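Local coordinates for protein pyruvate formate-lyase 2 (Archaeoglobus fulgidus, PDB 2F3O) that is of unknown physiological function but belongs to the glycyl radical enzymes and probably acts as a lyase through a glycine-based organic radical, at residues 152-158 with 268-274; 311-316 with 329-333; 547-551 with 645-649. All coordinates share one frame; numbering follows the deposited sequence.

Interaction 1 (152-158 with 268-274); sequences GISHVAV and NYEQAIS. With GOL (glycerol), chain D.
Val-156 O accepts Ser-274 N in an almost straight hydrogen bond (176°) and Ser-274 O takes Val-158 N at 2.9 Å, making the two segments a minimal parallel beta ladder. It lies buried in the glycyl radical enzyme fold. Upstream of the ladder, His-155 N reaches Gln-271 O at 3.1 Å. Ser-154 shows how a loop side chain can extend such pairing: with OG beside its own backbone N (chi1 -64°), the hydroxyl donates to Tyr-269 O at 2.7 Å, tilted from the plane of that carbonyl. His-155 then turns its ring into the pocket. Gln-271 O lies over one face, offset toward the rim, while Tyr-269 OH approaches the edge at CE1. His-155 ND1 donates to Ile-153 O at 2.8 Å with the acceptor nearly in the ring plane, a bond that fixes the ring's rotation and leaves His-155 NE2 aimed at glycerol O2, 3.1 Å away. Gln-271, its chain bent at CB-CG, offers OE1 to glycerol O3, while NE2 binds Glu-270 OE1 and Ala-330 O. Glu-428, Asp-440 and Asn-332 complete the glycerol site. The glycerol probably comes from the crystallisation liquor and only marks a polar pocket, which may be where a small substrate binds, as in related enzymes. On the side of the ladder away from the glycerol, Val-158 CG2 packs on Ile-273 CG2 at 3.8 Å.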
ATOM      1  N   GLY A 152       0.018  30.625   5.787  1.00 40.43           N
ATOM      2  CA  GLY A 152      -0.826  29.798   4.920  1.00 40.49           C
ATOM      3  C   GLY A 152      -0.024  29.308   3.726  1.00 40.51           C
ATOM      4  O   GLY A 152       1.190  29.539   3.665  1.00 40.80           O
ATOM      5  N   ILE A 153      -0.674  28.635   2.773  1.00 40.02           N
ATOM      6  CA  ILE A 153       0.073  28.074   1.643  1.00 39.71           C
ATOM      7  C   ILE A 153      -0.064  28.837   0.333  1.00 39.71           C
ATOM      8  O   ILE A 153       0.919  29.405  -0.126  1.00 39.93           O
ATOM      9  CB  ILE A 153      -0.219  26.583   1.399  1.00 39.81           C
ATOM     10  CG1 ILE A 153      -0.146  25.809   2.714  1.00 39.74           C
ATOM     11  CG2 ILE A 153       0.754  26.010   0.355  1.00 38.99           C
ATOM     12  CD1 ILE A 153       1.214  25.783   3.310  1.00 40.11           C
ATOM     13  N   SER A 154      -1.255  28.839  -0.266  1.00 39.51           N
ATOM     14  CA  SER A 154      -1.480  29.460  -1.581  1.00 39.89           C
ATOM     15  C   SER A 154      -0.433  29.051  -2.636  1.00 39.82           C
ATOM     16  O   SER A 154      -0.095  27.864  -2.753  1.00 40.26           O
ATOM     17  CB  SER A 154      -1.543  30.982  -1.467  1.00 39.92           C
ATOM     18  OG  SER A 154      -2.646  31.415  -0.698  1.00 41.63           O
ATOM     19  N   HIS A 155       0.086  30.032  -3.377  1.00 39.24           N
ATOM     20  CA  HIS A 155       1.119  29.792  -4.400  1.00 38.74           C
ATOM     21  C   HIS A 155       0.830  28.652  -5.341  1.00 38.57           C
ATOM     22  O   HIS A 155       1.573  27.687  -5.374  1.00 38.86           O
ATOM     23  CB  HIS A 155       2.483  29.538  -3.761  1.00 38.49           C
ATOM     24  CG  HIS A 155       3.007  30.707  -3.008  1.00 37.40           C
ATOM     25  ND1 HIS A 155       2.600  31.000  -1.726  1.00 36.19           N
ATOM     26  CD2 HIS A 155       3.885  31.671  -3.362  1.00 36.07           C
ATOM     27  CE1 HIS A 155       3.216  32.088  -1.314  1.00 37.22           C
ATOM     28  NE2 HIS A 155       3.984  32.530  -2.297  1.00 38.05           N
ATOM     29  N   VAL A 156      -0.259  28.742  -6.075  1.00 38.43           N
ATOM     30  CA  VAL A 156      -0.580  27.708  -7.028  1.00 38.36           C
ATOM     31  C   VAL A 156      -1.338  28.368  -8.156  1.00 38.22           C
ATOM     32  O   VAL A 156      -2.173  29.236  -7.908  1.00 38.76           O
ATOM     33  CB  VAL A 156      -1.397  26.546  -6.362  1.00 38.39           C
ATOM     34  CG1 VAL A 156      -2.538  27.070  -5.522  1.00 37.77           C
ATOM     35  CG2 VAL A 156      -1.889  25.546  -7.401  1.00 38.69           C
ATOM     36  N   ALA A 157      -0.999  28.031  -9.391  1.00 37.65           N
ATOM     37  CA  ALA A 157      -1.865  28.352 -10.498  1.00 37.53           C
ATOM     38  C   ALA A 157      -3.077  27.398 -10.491  1.00 37.53           C
ATOM     39  O   ALA A 157      -2.938  26.183 -10.650  1.00 38.02           O
ATOM     40  CB  ALA A 157      -1.116  28.265 -11.803  1.00 37.59           C
ATOM     41  N   VAL A 158      -4.254  27.985 -10.286  1.00 37.12           N
ATOM     42  CA  VAL A 158      -5.545  27.321 -10.235  1.00 36.63           C
ATOM     43  C   VAL A 158      -5.892  26.595 -11.520  1.00 36.67           C
ATOM     44  O   VAL A 158      -5.717  27.128 -12.610  1.00 36.51           O
ATOM     45  CB  VAL A 158      -6.603  28.390 -10.019  1.00 36.73           C
ATOM     46  CG1 VAL A 158      -7.982  27.797  -9.978  1.00 36.86           C
ATOM     47  CG2 VAL A 158      -6.303  29.162  -8.760  1.00 36.25           C
ATOM     48  N   ASN A 268      -7.973  31.771   0.848  1.00 41.12           N
ATOM     49  CA  ASN A 268      -6.522  31.608   0.868  1.00 41.64           C
ATOM     50  C   ASN A 268      -5.843  32.934   0.889  1.00 41.98           C
ATOM     51  O   ASN A 268      -6.332  33.875   0.249  1.00 42.39           O
ATOM     52  CB  ASN A 268      -6.072  30.882  -0.384  1.00 41.32           C
ATOM     53  CG  ASN A 268      -6.734  29.564  -0.524  1.00 41.28           C
ATOM     54  OD1 ASN A 268      -6.296  28.575   0.067  1.00 41.47           O
ATOM     55  ND2 ASN A 268      -7.821  29.530  -1.287  1.00 40.76           N
ATOM     56  N   TYR A 269      -4.699  33.001   1.570  1.00 41.86           N
ATOM     57  CA  TYR A 269      -3.994  34.266   1.724  1.00 41.77           C
ATOM     58  C   TYR A 269      -3.416  34.798   0.405  1.00 41.97           C
ATOM     59  O   TYR A 269      -3.273  34.067  -0.569  1.00 41.59           O
ATOM     60  CB  TYR A 269      -3.000  34.227   2.913  1.00 41.68           C
ATOM     61  CG  TYR A 269      -1.584  33.857   2.589  1.00 41.13           C
ATOM     62  CD1 TYR A 269      -0.540  34.707   2.932  1.00 40.61           C
ATOM     63  CD2 TYR A 269      -1.281  32.658   1.942  1.00 41.78           C
ATOM     64  CE1 TYR A 269       0.779  34.384   2.639  1.00 40.52           C
ATOM     65  CE2 TYR A 269       0.034  32.325   1.626  1.00 42.20           C
ATOM     66  CZ  TYR A 269       1.065  33.194   1.985  1.00 41.65           C
ATOM     67  OH  TYR A 269       2.361  32.871   1.667  1.00 41.11           O
ATOM     68  N   GLU A 270      -3.106  36.091   0.410  1.00 42.71           N
ATOM     69  CA  GLU A 270      -2.892  36.947  -0.773  1.00 43.23           C
ATOM     70  C   GLU A 270      -1.801  36.570  -1.755  1.00 43.43           C
ATOM     71  O   GLU A 270      -1.691  37.206  -2.796  1.00 44.05           O
ATOM     72  CB  GLU A 270      -2.551  38.347  -0.291  1.00 43.14           C
ATOM     73  CG  GLU A 270      -2.920  38.564   1.157  1.00 45.09           C
ATOM     74  CD  GLU A 270      -1.781  38.313   2.152  1.00 48.30           C
ATOM     75  OE1 GLU A 270      -0.596  38.565   1.813  1.00 49.15           O
ATOM     76  OE2 GLU A 270      -2.086  37.870   3.290  1.00 50.16           O
ATOM     77  N   GLN A 271      -0.978  35.574  -1.443  1.00 43.13           N
ATOM     78  CA  GLN A 271       0.197  35.337  -2.260  1.00 42.89           C
ATOM     79  C   GLN A 271       0.035  34.312  -3.385  1.00 42.43           C
ATOM     80  O   GLN A 271      -0.163  33.118  -3.151  1.00 42.44           O
ATOM     81  CB  GLN A 271       1.403  34.992  -1.391  1.00 43.11           C
ATOM     82  CG  GLN A 271       1.638  35.969  -0.287  1.00 44.25           C
ATOM     83  CD  GLN A 271       1.922  37.327  -0.813  1.00 46.31           C
ATOM     84  OE1 GLN A 271       2.799  37.481  -1.653  1.00 48.31           O
ATOM     85  NE2 GLN A 271       1.192  38.335  -0.332  1.00 45.93           N
ATOM     86  N   ALA A 272       0.116  34.813  -4.606  1.00 41.45           N
ATOM     87  CA  ALA A 272       0.450  34.010  -5.770  1.00 40.69           C
ATOM     88  C   ALA A 272      -0.604  33.051  -6.264  1.00 40.23           C
ATOM     89  O   ALA A 272      -0.266  32.070  -6.909  1.00 40.84           O
ATOM     90  CB  ALA A 272       1.783  33.310  -5.594  1.00 40.12           C
ATOM     91  N   ILE A 273      -1.868  33.322  -5.960  1.00 39.47           N
ATOM     92  CA  ILE A 273      -2.945  32.521  -6.507  1.00 38.88           C
ATOM     93  C   ILE A 273      -3.077  32.917  -7.970  1.00 39.27           C
ATOM     94  O   ILE A 273      -3.520  34.012  -8.279  1.00 39.50           O
ATOM     95  CB  ILE A 273      -4.255  32.793  -5.777  1.00 38.54           C
ATOM     96  CG1 ILE A 273      -4.062  32.627  -4.282  1.00 37.84           C
ATOM     97  CG2 ILE A 273      -5.344  31.868  -6.261  1.00 37.53           C
ATOM     98  CD1 ILE A 273      -5.312  32.885  -3.500  1.00 38.30           C
ATOM     99  N   SER A 274      -2.678  32.032  -8.871  1.00 39.45           N
ATOM    100  CA  SER A 274      -2.464  32.419 -10.262  1.00 39.61           C
ATOM    101  C   SER A 274      -3.435  31.754 -11.216  1.00 39.67           C
ATOM    102  O   SER A 274      -4.163  30.838 -10.836  1.00 39.98           O
ATOM    103  CB  SER A 274      -1.029  32.106 -10.657  1.00 39.82           C
ATOM    104  OG  SER A 274      -0.132  32.721  -9.738  1.00 40.14           O
TER
HETATM  105  C1  GOL D 778       5.748  34.684  -5.096  1.00 40.81           C
HETATM  106  O1  GOL D 778       6.403  33.542  -4.626  1.00 42.49           O
HETATM  107  C2  GOL D 778       5.676  35.710  -3.988  1.00 41.23           C
HETATM  108  O2  GOL D 778       5.621  35.126  -2.698  1.00 39.96           O
HETATM  109  C3  GOL D 778       4.436  36.517  -4.293  1.00 42.03           C
HETATM  110  O3  GOL D 778       4.629  37.802  -3.770  1.00 42.74           O
HETATM  111  O   HOH W   1       3.176  30.432   2.039  1.00 33.09           O
HETATM  112  O   HOH W   2      -3.684  27.500   0.507  1.00 40.00           O

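Interaction 2 (311-316 with 329-333); sequences TNEIVP and QATNQ
Ile-314 rests its CD1 against Thr-331 CB at 3.9 Å, near the middle of two irregular segments that face each other across the connection between helix 297-310 and strand 334-338, a strand of the alpha/beta barrel of the glycyl radical enzyme fold. No direct hydrogen bond crosses; the pair illustrates how loops can be joined by apolar packing and shared bridges. Thr-331 turns CG2 over the start of the Pro-316 ring, 3.7 Å from Pro-316 N, while Pro-316 CD lies 3.6 Å from Gln-329 CA. Val-315 sets CG2 against the amide of Gln-329, closest to NE2 at 3.4 Å. At the other end Gln-333, its chain extended beyond CG (chi2 161°), slides past Thr-311 in the opposite sense, bringing OE1 to 3.6 Å from Thr-311 CG2, and its amide also lies against Ile-314. Water 3 fills the polar link, donating to Thr-311 O at 3.1 Å, bonding Thr-331 OG1 at 2.8 Å, and receiving a weak bond from Gln-333 NE2. Replacing Gln-333 by an alanine would probably open a gap beside Thr-311 and Ile-314 and leave the water without one of its donors. Farther out, two residues bridge the segments: Arg-365 gives NH1 to Ile-314 O and NH2 to Gln-329 O, and Asn-99 gives ND2 to Pro-316 O while accepting Gln-329 NE2. Trp-258 and His-265 of helix 250-267 pack on the Gln-333 side chain, whose OE1 receives Gln-261 NE2 from the same helix.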
ATOM      1  N   THR A 311      -7.181  42.539 -10.765  1.00 48.01           N
ATOM      2  CA  THR A 311      -6.142  41.960  -9.891  1.00 47.42           C
ATOM      3  C   THR A 311      -5.289  42.995  -9.142  1.00 47.24           C
ATOM      4  O   THR A 311      -4.461  42.632  -8.311  1.00 47.29           O
ATOM      5  CB  THR A 311      -5.191  41.010 -10.628  1.00 47.44           C
ATOM      6  OG1 THR A 311      -4.202  41.772 -11.321  1.00 46.65           O
ATOM      7  CG2 THR A 311      -5.948  40.133 -11.609  1.00 47.55           C
ATOM      8  N   ASN A 312      -5.503  44.277  -9.429  1.00 47.06           N
ATOM      9  CA  ASN A 312      -4.861  45.364  -8.697  1.00 46.78           C
ATOM     10  C   ASN A 312      -5.616  45.790  -7.446  1.00 46.69           C
ATOM     11  O   ASN A 312      -5.178  46.699  -6.750  1.00 46.63           O
ATOM     12  CB  ASN A 312      -4.726  46.585  -9.587  1.00 46.69           C
ATOM     13  CG  ASN A 312      -3.659  46.430 -10.623  1.00 46.68           C
ATOM     14  OD1 ASN A 312      -2.485  46.672 -10.356  1.00 46.21           O
ATOM     15  ND2 ASN A 312      -4.064  46.053 -11.836  1.00 45.87           N
ATOM     16  N   GLU A 313      -6.753  45.157  -7.170  1.00 46.43           N
ATOM     17  CA  GLU A 313      -7.541  45.506  -6.000  1.00 46.48           C
ATOM     18  C   GLU A 313      -6.894  45.068  -4.683  1.00 46.46           C
ATOM     19  O   GLU A 313      -7.187  45.638  -3.631  1.00 46.62           O
ATOM     20  CB  GLU A 313      -8.980  44.993  -6.130  1.00 46.10           C
ATOM     21  CG  GLU A 313      -9.759  45.656  -7.252  1.00 46.81           C
ATOM     22  CD  GLU A 313     -11.135  45.031  -7.498  1.00 47.42           C
ATOM     23  OE1 GLU A 313     -11.532  44.123  -6.741  1.00 48.35           O
ATOM     24  OE2 GLU A 313     -11.825  45.456  -8.453  1.00 48.27           O
ATOM     25  N   ILE A 314      -6.011  44.073  -4.723  1.00 46.69           N
ATOM     26  CA  ILE A 314      -5.304  43.696  -3.499  1.00 47.01           C
ATOM     27  C   ILE A 314      -3.863  44.154  -3.421  1.00 46.44           C
ATOM     28  O   ILE A 314      -3.151  44.302  -4.403  1.00 45.73           O
ATOM     29  CB  ILE A 314      -5.397  42.186  -3.088  1.00 46.94           C
ATOM     30  CG1 ILE A 314      -4.711  41.274  -4.098  1.00 47.95           C
ATOM     31  CG2 ILE A 314      -6.815  41.766  -2.862  1.00 47.56           C
ATOM     32  CD1 ILE A 314      -4.447  39.888  -3.553  1.00 47.80           C
ATOM     33  N   VAL A 315      -3.473  44.346  -2.185  1.00 46.69           N
ATOM     34  CA  VAL A 315      -2.221  44.907  -1.817  1.00 47.10           C
ATOM     35  C   VAL A 315      -2.069  44.176  -0.479  1.00 47.43           C
ATOM     36  O   VAL A 315      -3.068  43.921   0.201  1.00 47.82           O
ATOM     37  CB  VAL A 315      -2.380  46.469  -1.735  1.00 47.26           C
ATOM     38  CG1 VAL A 315      -2.448  46.988  -0.305  1.00 46.88           C
ATOM     39  CG2 VAL A 315      -1.279  47.157  -2.500  1.00 46.64           C
ATOM     40  N   PRO A 316      -0.851  43.752  -0.127  1.00 47.44           N
ATOM     41  CA  PRO A 316      -0.692  42.778   0.963  1.00 47.52           C
ATOM     42  C   PRO A 316      -0.811  43.375   2.367  1.00 47.69           C
ATOM     43  O   PRO A 316      -0.529  44.535   2.553  1.00 47.65           O
ATOM     44  CB  PRO A 316       0.712  42.250   0.727  1.00 47.23           C
ATOM     45  CG  PRO A 316       1.427  43.410   0.099  1.00 47.29           C
ATOM     46  CD  PRO A 316       0.432  44.152  -0.716  1.00 47.31           C
ATOM     47  N   GLN A 329       4.701  45.800  -2.518  1.00 52.42           N
ATOM     48  CA  GLN A 329       3.294  45.408  -2.593  1.00 52.36           C
ATOM     49  C   GLN A 329       3.073  44.081  -3.316  1.00 52.09           C
ATOM     50  O   GLN A 329       2.336  43.999  -4.306  1.00 52.38           O
ATOM     51  CB  GLN A 329       2.467  46.515  -3.241  1.00 52.51           C
ATOM     52  CG  GLN A 329       2.524  47.821  -2.489  1.00 52.92           C
ATOM     53  CD  GLN A 329       1.711  48.895  -3.164  1.00 53.54           C
ATOM     54  OE1 GLN A 329       1.707  49.011  -4.395  1.00 53.95           O
ATOM     55  NE2 GLN A 329       1.013  49.694  -2.366  1.00 53.81           N
ATOM     56  N   ALA A 330       3.746  43.050  -2.825  1.00 51.40           N
ATOM     57  CA  ALA A 330       3.824  41.785  -3.527  1.00 50.39           C
ATOM     58  C   ALA A 330       2.637  40.908  -3.200  1.00 49.68           C
ATOM     59  O   ALA A 330       2.442  40.492  -2.062  1.00 49.57           O
ATOM     60  CB  ALA A 330       5.096  41.099  -3.153  1.00 50.55           C
ATOM     61  N   THR A 331       1.814  40.652  -4.199  1.00 48.95           N
ATOM     62  CA  THR A 331       0.736  39.694  -4.037  1.00 48.10           C
ATOM     63  C   THR A 331       0.892  38.656  -5.135  1.00 47.48           C
ATOM     64  O   THR A 331       1.060  37.469  -4.857  1.00 47.57           O
ATOM     65  CB  THR A 331      -0.645  40.361  -4.109  1.00 48.10           C
ATOM     66  OG1 THR A 331      -0.753  41.137  -5.310  1.00 48.29           O
ATOM     67  CG2 THR A 331      -0.852  41.262  -2.905  1.00 48.55           C
ATOM     68  N   ASN A 332       0.823  39.125  -6.377  1.00 46.45           N
ATOM     69  CA  ASN A 332       1.283  38.385  -7.537  1.00 45.69           C
ATOM     70  C   ASN A 332       0.395  37.298  -8.083  1.00 45.14           C
ATOM     71  O   ASN A 332       0.829  36.157  -8.219  1.00 45.22           O
ATOM     72  CB  ASN A 332       2.727  37.923  -7.364  1.00 45.58           C
ATOM     73  CG  ASN A 332       3.672  39.074  -7.388  1.00 45.86           C
ATOM     74  OD1 ASN A 332       3.743  39.766  -8.383  1.00 46.85           O
ATOM     75  ND2 ASN A 332       4.363  39.326  -6.289  1.00 45.83           N
ATOM     76  N   GLN A 333      -0.846  37.663  -8.390  1.00 44.13           N
ATOM     77  CA  GLN A 333      -1.701  36.808  -9.185  1.00 43.42           C
ATOM     78  C   GLN A 333      -1.082  36.742 -10.556  1.00 42.72           C
ATOM     79  O   GLN A 333      -1.175  37.684 -11.316  1.00 42.86           O
ATOM     80  CB  GLN A 333      -3.112  37.384  -9.307  1.00 43.52           C
ATOM     81  CG  GLN A 333      -3.934  37.281  -8.049  1.00 43.22           C
ATOM     82  CD  GLN A 333      -5.098  38.228  -8.063  1.00 42.79           C
ATOM     83  OE1 GLN A 333      -6.081  38.007  -8.765  1.00 42.92           O
ATOM     84  NE2 GLN A 333      -5.000  39.291  -7.279  1.00 41.89           N
TER
HETATM   85  O   HOH W   3      -2.461  40.473  -7.409  1.00 44.76           O

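Interaction 3 (547-551 with 645-649); sequences DVGDS and LPSGR
Asp-547 sends its carboxylate across to Arg-649, but the meeting is with the aliphatic chain: OD1 lies 3.3 Å from Arg-649 CD. The charged groups themselves stand apart, with Asp-547 OD1 4.6 Å from Arg-649 NE and the carboxylate and guanidinium planes turned 76° to each other, too far for a salt bridge. Each has stronger partners elsewhere. Asp-547 OD2 accepts Asn-656 N, while the guanidinium gives NE to Glu-653 O, NH1 to Ser-643 O and NH2 to Thr-642 O, so it is spread over three backbone carbonyls. One carbon back on the aspartate, CB touches Leu-645 CD1 at 3.9 Å. The partner of this helical turn is a type I beta turn of residues 645-648, closed by Gly-648 N to Leu-645 O at 2.9 Å, with Gly-648 itself at a positive phi. The contact joins helix 545-560 to the loop after helix 634-640, with Leu-450 of helix 447-453 packing on Ser-551 and Ile-568 and Cys-572 of helix 565-573 on Pro-646. Asp-550 comes next, laying CB on Ser-647 CB at 3.8 Å while its OD1 is held by Tyr-592 N. Lys-591 NZ also bonds Ser-647 O. Ser-551 comes last and meets the turn most directly. With OG beside its backbone N (chi1 -85°), the hydroxyl gives a weak bond back to Asp-547 O, 3.2 Å away in its own helix. Ser-551 OG also receives Ser-647 N at 2.7 Å, in a weak, strongly bent bond (117°), and Pro-646 CD lies 3.4 Å from Ser-551 OG.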
ATOM      1  N   ASP A 547      27.136  36.213  -3.189  1.00 54.59           N
ATOM      2  CA  ASP A 547      27.924  36.694  -2.054  1.00 55.66           C
ATOM      3  C   ASP A 547      28.856  35.654  -1.477  1.00 56.10           C
ATOM      4  O   ASP A 547      29.963  35.985  -1.087  1.00 56.17           O
ATOM      5  CB  ASP A 547      27.040  37.259  -0.959  1.00 55.78           C
ATOM      6  CG  ASP A 547      26.545  38.624  -1.299  1.00 57.53           C
ATOM      7  OD1 ASP A 547      27.378  39.547  -1.437  1.00 59.92           O
ATOM      8  OD2 ASP A 547      25.328  38.762  -1.481  1.00 59.05           O
ATOM      9  N   VAL A 548      28.417  34.399  -1.431  1.00 56.98           N
ATOM     10  CA  VAL A 548      29.290  33.314  -0.965  1.00 57.20           C
ATOM     11  C   VAL A 548      30.219  32.867  -2.077  1.00 57.40           C
ATOM     12  O   VAL A 548      31.351  32.526  -1.803  1.00 57.43           O
ATOM     13  CB  VAL A 548      28.511  32.115  -0.382  1.00 57.01           C
ATOM     14  CG1 VAL A 548      27.679  32.562   0.764  1.00 56.75           C
ATOM     15  CG2 VAL A 548      27.598  31.557  -1.395  1.00 57.27           C
ATOM     16  N   GLY A 549      29.745  32.900  -3.321  1.00 57.70           N
ATOM     17  CA  GLY A 549      30.573  32.571  -4.458  1.00 58.56           C
ATOM     18  C   GLY A 549      31.778  33.495  -4.516  1.00 59.30           C
ATOM     19  O   GLY A 549      32.917  33.038  -4.571  1.00 59.36           O
ATOM     20  N   ASP A 550      31.512  34.800  -4.497  1.00 59.97           N
ATOM     21  CA  ASP A 550      32.544  35.838  -4.586  1.00 60.35           C
ATOM     22  C   ASP A 550      33.506  35.849  -3.409  1.00 60.78           C
ATOM     23  O   ASP A 550      34.703  36.067  -3.601  1.00 61.43           O
ATOM     24  CB  ASP A 550      31.917  37.225  -4.740  1.00 60.02           C
ATOM     25  CG  ASP A 550      31.297  37.426  -6.098  1.00 60.01           C
ATOM     26  OD1 ASP A 550      31.473  36.536  -6.964  1.00 59.41           O
ATOM     27  OD2 ASP A 550      30.636  38.470  -6.295  1.00 60.11           O
ATOM     28  N   SER A 551      32.987  35.598  -2.207  1.00 60.80           N
ATOM     29  CA  SER A 551      33.811  35.497  -1.015  1.00 60.94           C
ATOM     30  C   SER A 551      34.793  34.346  -1.109  1.00 61.21           C
ATOM     31  O   SER A 551      35.806  34.351  -0.433  1.00 61.25           O
ATOM     32  CB  SER A 551      32.958  35.305   0.235  1.00 60.98           C
ATOM     33  OG  SER A 551      32.480  36.531   0.775  1.00 61.27           O
ATOM     34  N   LEU A 645      31.455  39.939   4.778  1.00 63.47           N
ATOM     35  CA  LEU A 645      31.896  38.658   4.247  1.00 64.05           C
ATOM     36  C   LEU A 645      33.132  38.945   3.428  1.00 64.12           C
ATOM     37  O   LEU A 645      33.268  40.049   2.900  1.00 64.54           O
ATOM     38  CB  LEU A 645      30.827  38.079   3.313  1.00 64.35           C
ATOM     39  CG  LEU A 645      29.392  38.047   3.823  1.00 64.84           C
ATOM     40  CD1 LEU A 645      28.454  37.736   2.657  1.00 64.78           C
ATOM     41  CD2 LEU A 645      29.230  37.071   5.001  1.00 64.80           C
ATOM     42  N   PRO A 646      34.021  37.949   3.279  1.00 63.84           N
ATOM     43  CA  PRO A 646      35.255  38.120   2.529  1.00 63.46           C
ATOM     44  C   PRO A 646      35.159  38.579   1.068  1.00 63.19           C
ATOM     45  O   PRO A 646      36.195  38.790   0.462  1.00 63.46           O
ATOM     46  CB  PRO A 646      35.866  36.723   2.572  1.00 63.52           C
ATOM     47  CG  PRO A 646      35.350  36.144   3.817  1.00 63.62           C
ATOM     48  CD  PRO A 646      33.936  36.588   3.839  1.00 63.87           C
ATOM     49  N   SER A 647      33.964  38.767   0.507  1.00 62.83           N
ATOM     50  CA  SER A 647      33.858  39.365  -0.828  1.00 62.45           C
ATOM     51  C   SER A 647      34.073  40.879  -0.764  1.00 62.36           C
ATOM     52  O   SER A 647      34.167  41.540  -1.801  1.00 62.37           O
ATOM     53  CB  SER A 647      32.515  39.054  -1.484  1.00 62.27           C
ATOM     54  OG  SER A 647      31.459  39.799  -0.903  1.00 61.90           O
ATOM     55  N   GLY A 648      34.145  41.413   0.457  1.00 62.11           N
ATOM     56  CA  GLY A 648      34.319  42.844   0.697  1.00 61.81           C
ATOM     57  C   GLY A 648      33.018  43.589   0.940  1.00 61.54           C
ATOM     58  O   GLY A 648      33.008  44.818   1.067  1.00 61.67           O
ATOM     59  N   ARG A 649      31.916  42.847   0.980  1.00 61.23           N
ATOM     60  CA  ARG A 649      30.614  43.402   1.275  1.00 60.87           C
ATOM     61  C   ARG A 649      30.658  43.845   2.727  1.00 61.32           C
ATOM     62  O   ARG A 649      31.158  43.124   3.581  1.00 61.32           O
ATOM     63  CB  ARG A 649      29.543  42.333   1.070  1.00 60.93           C
ATOM     64  CG  ARG A 649      28.131  42.843   0.754  1.00 60.88           C
ATOM     65  CD  ARG A 649      27.057  41.770   1.031  1.00 59.76           C
ATOM     66  NE  ARG A 649      26.289  42.031   2.246  1.00 56.61           N
ATOM     67  CZ  ARG A 649      26.662  41.686   3.478  1.00 56.28           C
ATOM     68  NH1 ARG A 649      27.807  41.058   3.690  1.00 55.88           N
ATOM     69  NH2 ARG A 649      25.886  41.971   4.517  1.00 56.04           N
TER

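From the N terminus, interaction 1 closes first, bringing 152-158 back onto 268-274 after 109 intervening residues, most of them helical. Interaction 2 follows, closing a loop with 12 residues between its segments, within the connection from helix 297-310 to strand 334-338. Interaction 3 comes last and joins helix 545-560 to the loop after helix 634-640, over 93 residues. The three are in series; none nests in or crosses another. Interactions 1 and 2 nevertheless meet in space: Ala-272 N probably bonds Thr-331 O at 2.8 Å, uniting the two beside the glycerol pocket. Interaction 3 stands apart, its nearest atoms about 20 Å from interaction 2 and about 22 Å from interaction 1.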